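Local structure of DNA polymerase II large subunit (Pyrococcus horikoshii, 5BKH) at residues A[15-20]-A[163-168]; A[54-59]-A[69-74]. The protein contains a mini-intein that probably excises itself from the DNA polymerase II precursor by protein splicing and is seen here in an alternative domain-swapped form. All coordinates share one frame; numbering follows the deposited sequence.

Contact 1. Residues A[15-20]-A[163-168]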
loop_
_atom_site.group_PDB
_atom_site.type_symbol
_atom_site.label_atom_id
_atom_site.label_comp_id
_atom_site.label_asym_id
_atom_site.label_seq_id
_atom_site.Cartn_x
_atom_site.Cartn_y
_atom_site.Cartn_z
ATOM N N ARG A 15 -27.843 -10.567 -0.142
ATOM C CA ARG A 15 -29.153 -10.746 -0.759
ATOM C C ARG A 15 -29.766 -9.396 -1.110
ATOM O O ARG A 15 -29.910 -8.528 -0.243
ATOM C CB ARG A 15 -30.096 -11.516 0.164
ATOM C CG ARG A 15 -29.494 -12.765 0.772
ATOM C CD ARG A 15 -30.502 -13.477 1.652
ATOM N NE ARG A 15 -31.297 -14.427 0.883
ATOM C CZ ARG A 15 -30.929 -15.676 0.635
ATOM N NH1 ARG A 15 -29.782 -16.160 1.083
ATOM N NH2 ARG A 15 -31.731 -16.457 -0.084
ATOM N N ILE A 16 -30.128 -9.227 -2.376
ATOM C CA ILE A 16 -30.787 -8.020 -2.842
ATOM C C ILE A 16 -32.132 -8.419 -3.422
ATOM O O ILE A 16 -32.358 -9.571 -3.803
ATOM C CB ILE A 16 -29.949 -7.244 -3.880
ATOM C CG1 ILE A 16 -30.036 -7.910 -5.254
ATOM C CG2 ILE A 16 -28.502 -7.132 -3.425
ATOM C CD1 ILE A 16 -29.548 -7.032 -6.381
ATOM N N LEU A 17 -33.028 -7.445 -3.497
ATOM C CA LEU A 17 -34.419 -7.717 -3.816
ATOM C C LEU A 17 -34.766 -7.316 -5.249
ATOM O O LEU A 17 -34.521 -6.180 -5.691
ATOM C CB LEU A 17 -35.325 -7.078 -2.757
ATOM C CG LEU A 17 -36.819 -6.803 -2.854
ATOM C CD1 LEU A 17 -37.449 -6.918 -1.510
ATOM C CD2 LEU A 17 -36.921 -5.346 -3.162
ATOM N N VAL A 18 -35.327 -8.283 -5.975
ATOM C CA VAL A 18 -35.563 -8.199 -7.405
ATOM C C VAL A 18 -36.958 -8.738 -7.682
ATOM O O VAL A 18 -37.611 -9.323 -6.817
ATOM C CB VAL A 18 -34.519 -8.998 -8.220
ATOM C CG1 VAL A 18 -33.183 -8.273 -8.251
ATOM C CG2 VAL A 18 -34.365 -10.419 -7.672
ATOM N N GLN A 19 -37.406 -8.526 -8.910
ATOM C CA GLN A 19 -38.635 -9.106 -9.424
ATOM C C GLN A 19 -38.269 -9.992 -10.605
ATOM O O GLN A 19 -37.711 -9.508 -11.601
ATOM C CB GLN A 19 -39.624 -8.013 -9.834
ATOM C CG GLN A 19 -40.830 -8.509 -10.599
ATOM C CD GLN A 19 -41.857 -7.418 -10.810
ATOM O OE1 GLN A 19 -42.170 -6.664 -9.890
ATOM N NE2 GLN A 19 -42.382 -7.322 -12.025
ATOM N N ILE A 20 -38.541 -11.289 -10.472
ATOM C CA ILE A 20 -38.362 -12.252 -11.550
ATOM C C ILE A 20 -39.737 -12.791 -11.925
ATOM O O ILE A 20 -40.521 -13.179 -11.049
ATOM C CB ILE A 20 -37.382 -13.384 -11.168
ATOM C CG1 ILE A 20 -38.025 -14.442 -10.269
ATOM C CG2 ILE A 20 -36.178 -12.822 -10.441
ATOM C CD1 ILE A 20 -37.035 -15.420 -9.668
ATOM N N THR A 163 -29.076 2.362 -6.793
ATOM C CA THR A 163 -29.097 1.876 -5.427
ATOM C C THR A 163 -29.801 0.524 -5.366
ATOM O O THR A 163 -30.510 0.119 -6.291
ATOM C CB THR A 163 -29.783 2.887 -4.512
ATOM O OG1 THR A 163 -29.303 2.713 -3.176
ATOM C CG2 THR A 163 -31.284 2.694 -4.537
ATOM N N VAL A 164 -29.596 -0.178 -4.258
ATOM C CA VAL A 164 -30.060 -1.551 -4.123
ATOM C C VAL A 164 -30.660 -1.739 -2.736
ATOM O O VAL A 164 -30.253 -1.090 -1.768
ATOM C CB VAL A 164 -28.900 -2.539 -4.410
ATOM C CG1 VAL A 164 -28.628 -3.451 -3.238
ATOM C CG2 VAL A 164 -29.200 -3.341 -5.657
ATOM N N ILE A 165 -31.649 -2.623 -2.641
ATOM C CA ILE A 165 -32.412 -2.808 -1.414
ATOM C C ILE A 165 -31.964 -4.108 -0.764
ATOM O O ILE A 165 -32.260 -5.204 -1.254
ATOM C CB ILE A 165 -33.921 -2.799 -1.679
ATOM C CG1 ILE A 165 -34.328 -1.444 -2.259
ATOM C CG2 ILE A 165 -34.684 -3.080 -0.392
ATOM C CD1 ILE A 165 -35.530 -1.502 -3.158
ATOM N N ILE A 166 -31.260 -3.975 0.354
ATOM C CA ILE A 166 -30.709 -5.100 1.097
ATOM C C ILE A 166 -31.464 -5.174 2.414
ATOM O O ILE A 166 -31.365 -4.257 3.239
ATOM C CB ILE A 166 -29.203 -4.928 1.340
ATOM C CG1 ILE A 166 -28.458 -4.808 0.010
ATOM C CG2 ILE A 166 -28.669 -6.084 2.169
ATOM C CD1 ILE A 166 -26.953 -4.868 0.136
ATOM N N ASN A 167 -32.202 -6.268 2.616
ATOM C CA ASN A 167 -33.123 -6.384 3.742
ATOM C C ASN A 167 -34.100 -5.218 3.721
ATOM O O ASN A 167 -34.932 -5.116 2.813
ATOM C CB ASN A 167 -32.370 -6.434 5.075
ATOM C CG ASN A 167 -31.553 -7.698 5.236
ATOM O OD1 ASN A 167 -31.915 -8.756 4.721
ATOM N ND2 ASN A 167 -30.437 -7.592 5.951
ATOM N N GLU A 168 -33.990 -4.321 4.700
ATOM C CA GLU A 168 -34.851 -3.149 4.779
ATOM C C GLU A 168 -34.162 -1.875 4.311
ATOM O O GLU A 168 -34.826 -0.839 4.187
ATOM C CB GLU A 168 -35.348 -2.957 6.219
ATOM C CG GLU A 168 -36.177 -4.118 6.753
ATOM C CD GLU A 168 -37.301 -3.673 7.676
ATOM O OE1 GLU A 168 -36.997 -3.111 8.750
ATOM O OE2 GLU A 168 -38.483 -3.899 7.340
#
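Ile-16 and Val-164 meet where strand 15-20 runs across the short strand 164-166, the two axes approaching to 5.1 Å at 121°. Followed outward, the Ile-16 side chain touches something at almost every step. CB lies about equally far from the carbonyl O of Ile-165 and from CG1 of Val-164. CG2 of Ile-16, anti to the carbonyl carbon, enters the angle between two side chains: it rests 3.7 Å from CG1 of Val-164 and 4.1 Å from CG1 of Ile-166. CG1 takes the more hindered place between backbone N and carbonyl carbon (chi1 78°), and the extended chi2 carries CD1 of Ile-16 to 3.8 Å from CG2 of Val-164. Both methyls of the valine are thus engaged by one isoleucine, whose chain crosses it at about a right angle. Ile-166 adds its CG2, which lies 3.7 Å from the carbonyl O of Arg-15. Next along the strand, Leu-17 sends CD2 to 4.1 Å from CD1 of Ile-165, and this pair also packs on Leu-133 and Ile-128 of the second subunit.

Polar contact is slight. Leu-17 N gives a weak, bent hydrogen bond to Ile-165 O, 3.3 Å long with 133° at the hydrogen, and the same oxygen receives a CA-H...O contact from Ile-16. The Leu-17 backbone also bonds to Tyr-58 of strand 55-61, as in a regular sheet. The antiparallel pair 164-166/169-171, near the modelled C-terminus, thus lies across the N-terminal half of strand 15-20 mainly through aliphatic side chains, held hydrophobically and little directed by hydrogen bonds.

Contact 2. Residues A[54-59]-A[69-74]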
loop_
_atom_site.group_PDB
_atom_site.type_symbol
_atom_site.label_atom_id
_atom_site.label_comp_id
_atom_site.label_asym_id
_atom_site.label_seq_id
_atom_site.Cartn_x
_atom_site.Cartn_y
_atom_site.Cartn_z
ATOM N N ASP A 54 -36.846 -13.293 -16.946
ATOM C CA ASP A 54 -37.313 -11.914 -16.844
ATOM C C ASP A 54 -36.869 -11.296 -15.523
ATOM O O ASP A 54 -37.412 -11.621 -14.463
ATOM C CB ASP A 54 -38.835 -11.850 -16.981
ATOM C CG ASP A 54 -39.283 -11.742 -18.424
ATOM O OD1 ASP A 54 -39.567 -12.792 -19.041
ATOM O OD2 ASP A 54 -39.354 -10.607 -18.940
ATOM N N ILE A 55 -35.881 -10.409 -15.582
ATOM C CA ILE A 55 -35.216 -9.867 -14.402
ATOM C C ILE A 55 -35.493 -8.373 -14.313
ATOM O O ILE A 55 -35.539 -7.676 -15.334
ATOM C CB ILE A 55 -33.697 -10.149 -14.443
ATOM C CG1 ILE A 55 -33.093 -10.134 -13.037
ATOM C CG2 ILE A 55 -32.964 -9.162 -15.354
ATOM C CD1 ILE A 55 -33.712 -11.117 -12.097
ATOM N N LYS A 56 -35.712 -7.892 -13.089
ATOM C CA LYS A 56 -35.628 -6.467 -12.800
ATOM C C LYS A 56 -35.183 -6.311 -11.353
ATOM O O LYS A 56 -35.513 -7.136 -10.501
ATOM C CB LYS A 56 -36.960 -5.748 -13.051
ATOM C CG LYS A 56 -37.131 -5.254 -14.485
ATOM C CD LYS A 56 -37.739 -3.868 -14.553
ATOM C CE LYS A 56 -38.575 -3.705 -15.812
ATOM N NZ LYS A 56 -38.954 -2.283 -16.044
ATOM N N VAL A 57 -34.408 -5.265 -11.084
ATOM C CA VAL A 57 -33.902 -5.021 -9.736
ATOM C C VAL A 57 -34.704 -3.885 -9.116
ATOM O O VAL A 57 -35.050 -2.906 -9.800
ATOM C CB VAL A 57 -32.387 -4.715 -9.748
ATOM C CG1 VAL A 57 -32.081 -3.562 -10.655
ATOM C CG2 VAL A 57 -31.866 -4.440 -8.349
ATOM N N TYR A 58 -35.023 -4.015 -7.822
ATOM C CA TYR A 58 -35.748 -2.966 -7.114
ATOM C C TYR A 58 -34.769 -1.898 -6.632
ATOM O O TYR A 58 -33.823 -2.197 -5.890
ATOM C CB TYR A 58 -36.506 -3.584 -5.947
ATOM C CG TYR A 58 -37.884 -4.126 -6.275
ATOM C CD1 TYR A 58 -38.159 -5.493 -6.188
ATOM C CD2 TYR A 58 -38.943 -3.266 -6.532
ATOM C CE1 TYR A 58 -39.414 -5.985 -6.469
ATOM C CE2 TYR A 58 -40.216 -3.756 -6.789
ATOM C CZ TYR A 58 -40.443 -5.120 -6.749
ATOM O OH TYR A 58 -41.706 -5.612 -7.001
ATOM N N SER A 59 -34.990 -0.657 -7.066
ATOM C CA SER A 59 -34.187 0.485 -6.655
ATOM C C SER A 59 -35.083 1.580 -6.076
ATOM O O SER A 59 -36.292 1.376 -5.906
ATOM C CB SER A 59 -33.382 1.010 -7.844
ATOM O OG SER A 59 -32.348 1.882 -7.431
ATOM N N LEU A 69 -38.791 -0.145 -10.225
ATOM C CA LEU A 69 -38.125 -1.215 -10.959
ATOM C C LEU A 69 -37.156 -0.647 -11.986
ATOM O O LEU A 69 -37.465 0.334 -12.671
ATOM C CB LEU A 69 -39.146 -2.106 -11.667
ATOM C CG LEU A 69 -40.073 -2.911 -10.761
ATOM C CD1 LEU A 69 -41.133 -3.591 -11.583
ATOM C CD2 LEU A 69 -39.244 -3.971 -10.025
ATOM N N THR A 70 -35.987 -1.276 -12.106
ATOM C CA THR A 70 -35.061 -0.870 -13.151
ATOM C C THR A 70 -34.370 -2.092 -13.742
ATOM O O THR A 70 -34.386 -3.194 -13.177
ATOM C CB THR A 70 -34.038 0.163 -12.645
ATOM O OG1 THR A 70 -33.608 0.983 -13.740
ATOM C CG2 THR A 70 -32.831 -0.509 -12.033
ATOM N N ASP A 71 -33.779 -1.871 -14.913
ATOM C CA ASP A 71 -33.203 -2.946 -15.706
ATOM C C ASP A 71 -31.787 -3.263 -15.252
ATOM O O ASP A 71 -30.993 -2.365 -14.955
ATOM C CB ASP A 71 -33.199 -2.567 -17.188
ATOM C CG ASP A 71 -34.591 -2.546 -17.788
ATOM O OD1 ASP A 71 -35.411 -3.413 -17.418
ATOM O OD2 ASP A 71 -34.864 -1.662 -18.628
ATOM N N ILE A 72 -31.477 -4.556 -15.212
ATOM C CA ILE A 72 -30.147 -5.045 -14.869
ATOM C C ILE A 72 -29.358 -5.155 -16.170
ATOM O O ILE A 72 -29.490 -6.136 -16.903
ATOM C CB ILE A 72 -30.213 -6.387 -14.140
ATOM C CG1 ILE A 72 -31.013 -6.258 -12.845
ATOM C CG2 ILE A 72 -28.813 -6.910 -13.873
ATOM C CD1 ILE A 72 -30.794 -7.403 -11.879
ATOM N N GLU A 73 -28.533 -4.148 -16.464
ATOM C CA GLU A 73 -27.771 -4.171 -17.707
ATOM C C GLU A 73 -26.695 -5.253 -17.669
ATOM O O GLU A 73 -26.675 -6.158 -18.511
ATOM C CB GLU A 73 -27.157 -2.795 -17.967
ATOM C CG GLU A 73 -28.193 -1.699 -18.175
ATOM C CD GLU A 73 -27.573 -0.323 -18.311
ATOM O OE1 GLU A 73 -26.394 -0.160 -17.930
ATOM O OE2 GLU A 73 -28.267 0.599 -18.794
ATOM N N GLU A 74 -25.799 -5.185 -16.688
ATOM C CA GLU A 74 -24.720 -6.151 -16.552
ATOM C C GLU A 74 -24.652 -6.658 -15.120
ATOM O O GLU A 74 -25.011 -5.950 -14.176
ATOM C CB GLU A 74 -23.369 -5.536 -16.933
ATOM C CG GLU A 74 -23.308 -4.981 -18.339
ATOM C CD GLU A 74 -22.201 -3.963 -18.508
ATOM O OE1 GLU A 74 -21.447 -3.745 -17.537
ATOM O OE2 GLU A 74 -22.084 -3.384 -19.609
#
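Two backbone hydrogen bonds join Val-57 and Thr-70, a hydrogen-bonded antiparallel pair: Val-57 N to Thr-70 O at 2.9 Å and Thr-70 N to Val-57 O at 3.0 Å, both fairly straight. Tyr-58 and Leu-69 form the adjoining non-hydrogen-bonded pair.

Apolar contacts lie on both faces. On that of Tyr-58, CD2 of Leu-69 makes a CH-pi contact, 3.6 Å from the ring centroid and 20° off its normal, shifted toward CE2. Chi1 of -87° sets the ring beside the backbone N, where the leucine can lie along it. The aliphatic part of Lys-56, bent at chi2 and chi3, crosses Leu-69 at about a right angle, its CD 3.7 Å from CB of Leu-69. On the other face CG1 of Val-57 meets CG2 of Thr-70, and also CG1 of Ile-72 at 3.6 Å. Ile-72 then extends CD1 to 3.8 Å from CG1 of Ile-55.

The charged contact is looser: NZ of Lys-56 lies 4.0 Å from OD1 of Asp-71, a long salt bridge. The other carboxylate oxygen, OD2, is paired with Lys-159, so one aspartate faces two lysines. With an alanine at Lys-56, OD1 of Asp-71 would probably lose this charged mate and the flank of Leu-69 its aliphatic cover.

The pairing belongs to the beta hairpin of strands 55-61 and 66-78 in the intein splicing domain. Strand 66-78 is interrupted at Asp-71, and its 72-74 portion stands at 107° to strand 55-59. Strand 15-20 flanks the hairpin beside Tyr-58, strand 153-158 packs on Val-57 and Ile-72 through Leu-156, and Phe-36 of strand 36-37 touches Ile-55 and Ile-72.

How the contacts relate
The centres of contact 1 and contact 2 lie about 10 Å apart, and strands 15-20 and 55-61 are neighbours in one antiparallel sheet. Gln-19 N probably bonds to Lys-56 O at 2.8 Å, carrying the sheet from contact 1 into contact 2. A second probable bond, also 2.8 Å, runs from Ser-59 OG to Thr-163 O, tying the hairpin to the C-terminal segment, and CD1 of Ile-165 packs on Tyr-58 O. In sequence, contact 2 closes a short hairpin, whereas contact 1 brings together segments 143 residues apart. Leu-133 of the second subunit packs on both Leu-17 and Tyr-58, so both contacts reach the interface with that subunit, consistent with the domain-swapped arrangement.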